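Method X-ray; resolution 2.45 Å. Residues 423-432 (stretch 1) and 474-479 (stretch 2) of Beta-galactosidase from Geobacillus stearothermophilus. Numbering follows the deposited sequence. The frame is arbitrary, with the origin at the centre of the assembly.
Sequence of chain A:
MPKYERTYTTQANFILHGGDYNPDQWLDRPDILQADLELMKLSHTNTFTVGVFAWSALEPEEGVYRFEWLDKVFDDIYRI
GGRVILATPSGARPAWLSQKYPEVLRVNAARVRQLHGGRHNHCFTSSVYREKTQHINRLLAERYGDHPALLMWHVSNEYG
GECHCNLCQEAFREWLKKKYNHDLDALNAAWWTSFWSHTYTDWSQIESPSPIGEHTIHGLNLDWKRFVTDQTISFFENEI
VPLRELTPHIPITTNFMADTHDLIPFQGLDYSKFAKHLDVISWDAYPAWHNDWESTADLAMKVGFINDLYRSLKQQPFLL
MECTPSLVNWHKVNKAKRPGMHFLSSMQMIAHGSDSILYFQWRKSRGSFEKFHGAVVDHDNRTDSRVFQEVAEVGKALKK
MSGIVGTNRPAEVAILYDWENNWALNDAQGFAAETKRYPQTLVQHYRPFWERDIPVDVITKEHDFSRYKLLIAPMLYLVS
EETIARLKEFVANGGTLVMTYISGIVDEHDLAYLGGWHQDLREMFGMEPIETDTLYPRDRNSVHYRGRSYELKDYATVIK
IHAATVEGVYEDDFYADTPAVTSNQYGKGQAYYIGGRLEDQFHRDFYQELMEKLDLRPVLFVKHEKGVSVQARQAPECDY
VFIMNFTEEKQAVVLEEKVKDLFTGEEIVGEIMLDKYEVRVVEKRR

Stretch 1 423-432: WALNDAQGFA
Stretch 2, residues 474-479: PMLYLV

A loop can pack against the end of a helix without any hydrogen bond between the two, as residues 423-432 and 474-479 of this beta-galactosidase illustrate. The first stretch enters as the last part of a helix that begins earlier in the chain. From Trp-423 to Asp-427 phi runs between -53° and -75° and psi between -56° and -22°, and Asp-427 N donates to Trp-423 O at 2.9 Å. Ala-428, at -62/140, is the first residue to leave helical angles; its N still makes two weak hydrogen bonds, to Ala-424 O at 3.0 Å and to Leu-425 O at 3.4 Å. The chain then extends through Gln-429 (-90/106) to Gly-430 at 155/178, where a CB would be jammed against the carbonyl O of the residue before, so the backbone itself calls for glycine. Phe-431 follows with a positive phi (55/-134), and Ala-432 returns to extended angles (-134/131).

The second stretch has no regular helix or strand. Pro-474 is extended (-79/147), Met-475 takes a left-handed conformation (46/49), Leu-476 lies at -85/60 and Tyr-477 at -50/-52, before Leu-478 (-96/130) and Val-479 (-158/137) straighten out. Within this bend a weak bond joins Tyr-477 N to Met-475 O at 2.9 Å. The register is set by two pairs: CA of Leu-425 lies 6.5 Å from CA of Tyr-477, and CA of Ala-424 lies 7.0 Å from CA of Leu-478. Sequence thus rises along one stretch as it falls along the other across these pairs.

Tyr-477 dominates the 303 Å² buried between the stretches. Its CB points toward the helix, and chi1 of 158° (t) with chi2 of 87° carries the ring along the helix end. Leu-425, whose CB points sideways, adopts chi1 t and chi2 p, placing CD1 over one ring face, 4.3 Å from the centroid and 19° off the normal: a CH-pi contact between a methyl group and the aromatic cloud. Its CB also packs 3.9 Å from Tyr-477 CD2. The Tyr-477 ring lies close to the backbone of Ala-424, with Ala-424 C 3.8 Å and Ala-424 CB 4.0 Å from Tyr-477 CE2. Farther along, Ala-428 CB lies 3.6 Å from Tyr-477 OH, a hydroxyl whose hydrogen bonding is satisfied elsewhere in the structure. Phe-431, with chi1 of -45° (m) and chi2 of -72°, presents its ring edge, bringing CE2 to 4.2 Å from Tyr-477 CE1.

Two aliphatic contacts extend this seam. Met-475, in the m, t, p rotamer, brings CE to 3.8 Å from Leu-425 CD2, while Leu-478, with chi1 t and chi2 off-well at 148°, sets CD1 3.7 Å from Ala-424 CB. The CA-to-CB bonds of Leu-476 and, on the helix, Asn-426 point away from the opposing stretch, and neither residue makes contact. Cohesion here therefore rests on apolar packing and ring-face contact.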

# COMPACT_ATOMS: atom_id res chain seq x y z
N TRP A 423 10.35 8.01 19.75
CA TRP A 423 10.61 8.76 18.52
C TRP A 423 11.93 8.36 17.85
O TRP A 423 11.96 7.96 16.68
CB TRP A 423 10.62 10.27 18.82
CG TRP A 423 9.27 10.82 19.22
CD1 TRP A 423 8.06 10.21 19.05
CD2 TRP A 423 9.00 12.07 19.87
NE1 TRP A 423 7.05 11.01 19.55
CE2 TRP A 423 7.60 12.16 20.06
CE3 TRP A 423 9.80 13.13 20.32
CZ2 TRP A 423 6.99 13.26 20.66
CZ3 TRP A 423 9.19 14.23 20.92
CH2 TRP A 423 7.80 14.28 21.09
N ALA A 424 13.01 8.46 18.60
CA ALA A 424 14.34 8.29 18.04
C ALA A 424 14.57 6.85 17.60
O ALA A 424 15.12 6.59 16.53
CB ALA A 424 15.40 8.73 19.06
N LEU A 425 14.13 5.90 18.42
CA LEU A 425 14.26 4.50 18.04
C LEU A 425 13.44 4.20 16.79
O LEU A 425 13.90 3.45 15.93
CB LEU A 425 13.84 3.59 19.19
CG LEU A 425 13.82 2.10 18.87
CD1 LEU A 425 15.18 1.65 18.40
CD2 LEU A 425 13.38 1.31 20.09
N ASN A 426 12.25 4.79 16.68
CA ASN A 426 11.40 4.54 15.50
C ASN A 426 12.00 5.13 14.23
O ASN A 426 11.91 4.52 13.17
CB ASN A 426 9.99 5.09 15.71
CG ASN A 426 9.11 4.14 16.50
OD1 ASN A 426 9.40 2.95 16.60
ND2 ASN A 426 8.04 4.66 17.06
N ASP A 427 12.61 6.30 14.35
CA ASP A 427 13.22 6.97 13.20
C ASP A 427 14.55 6.36 12.75
O ASP A 427 14.96 6.55 11.60
CB ASP A 427 13.45 8.44 13.51
CG ASP A 427 13.65 9.25 12.26
OD1 ASP A 427 12.76 9.18 11.38
OD2 ASP A 427 14.69 9.95 12.14
N ALA A 428 15.21 5.64 13.65
CA ALA A 428 16.55 5.13 13.40
C ALA A 428 16.62 4.15 12.22
O ALA A 428 15.74 3.32 12.03
CB ALA A 428 17.10 4.47 14.67
N GLN A 429 17.67 4.27 11.43
CA GLN A 429 17.93 3.31 10.36
C GLN A 429 18.80 2.18 10.91
O GLN A 429 20.00 2.36 11.16
CB GLN A 429 18.61 4.00 9.17
CG GLN A 429 17.69 4.94 8.44
CD GLN A 429 16.60 4.21 7.67
OE1 GLN A 429 16.87 3.23 6.96
NE2 GLN A 429 15.37 4.66 7.80
N GLY A 430 18.19 1.02 11.11
CA GLY A 430 18.87 -0.09 11.74
C GLY A 430 17.91 -1.06 12.41
O GLY A 430 16.70 -0.84 12.41
N PHE A 431 18.46 -2.13 12.97
CA PHE A 431 17.66 -3.21 13.53
C PHE A 431 16.70 -3.76 12.48
O PHE A 431 17.09 -4.00 11.34
CB PHE A 431 16.92 -2.72 14.77
CG PHE A 431 17.78 -1.91 15.71
CD1 PHE A 431 18.78 -2.52 16.47
CD2 PHE A 431 17.63 -0.54 15.80
CE1 PHE A 431 19.59 -1.79 17.33
CE2 PHE A 431 18.44 0.21 16.66
CZ PHE A 431 19.43 -0.42 17.42
N ALA A 432 15.45 -3.95 12.87
CA ALA A 432 14.40 -4.32 11.93
C ALA A 432 13.18 -3.45 12.18
O ALA A 432 12.75 -3.31 13.32
CB ALA A 432 14.05 -5.80 12.04
N PRO A 474 13.23 -1.20 29.70
CA PRO A 474 13.60 -1.98 28.51
C PRO A 474 13.87 -1.11 27.29
O PRO A 474 13.20 -0.07 27.11
CB PRO A 474 12.37 -2.87 28.28
CG PRO A 474 11.49 -2.68 29.47
CD PRO A 474 11.81 -1.34 30.03
N MET A 475 14.80 -1.54 26.44
CA MET A 475 15.08 -0.86 25.17
C MET A 475 15.18 0.66 25.32
O MET A 475 14.53 1.41 24.59
CB MET A 475 14.00 -1.18 24.14
CG MET A 475 13.85 -2.65 23.87
SD MET A 475 12.60 -2.97 22.62
CE MET A 475 13.45 -2.28 21.20
N LEU A 476 15.96 1.10 26.30
CA LEU A 476 16.15 2.52 26.53
C LEU A 476 17.26 3.01 25.61
O LEU A 476 18.30 3.49 26.08
CB LEU A 476 16.48 2.80 27.99
CG LEU A 476 16.36 4.28 28.39
CD1 LEU A 476 14.95 4.78 28.17
CD2 LEU A 476 16.80 4.48 29.82
N TYR A 477 17.03 2.85 24.31
CA TYR A 477 17.97 3.15 23.24
C TYR A 477 18.57 4.54 23.38
O TYR A 477 19.78 4.70 23.37
CB TYR A 477 17.26 2.97 21.90
CG TYR A 477 17.83 3.67 20.69
CD1 TYR A 477 18.82 3.08 19.92
CD2 TYR A 477 17.32 4.90 20.27
CE1 TYR A 477 19.33 3.71 18.79
CE2 TYR A 477 17.81 5.53 19.14
CZ TYR A 477 18.82 4.93 18.40
OH TYR A 477 19.33 5.56 17.29
N LEU A 478 17.71 5.54 23.53
CA LEU A 478 18.15 6.89 23.80
C LEU A 478 18.11 7.18 25.30
O LEU A 478 17.09 6.95 25.94
CB LEU A 478 17.27 7.89 23.04
CG LEU A 478 17.52 9.38 23.24
CD1 LEU A 478 17.20 10.12 21.95
CD2 LEU A 478 16.71 9.94 24.41
N VAL A 479 19.20 7.71 25.85
CA VAL A 479 19.25 8.09 27.26
C VAL A 479 20.35 9.14 27.49
O VAL A 479 21.45 9.04 26.96
CB VAL A 479 19.49 6.85 28.16
CG1 VAL A 479 20.89 6.27 27.93
CG2 VAL A 479 19.27 7.21 29.62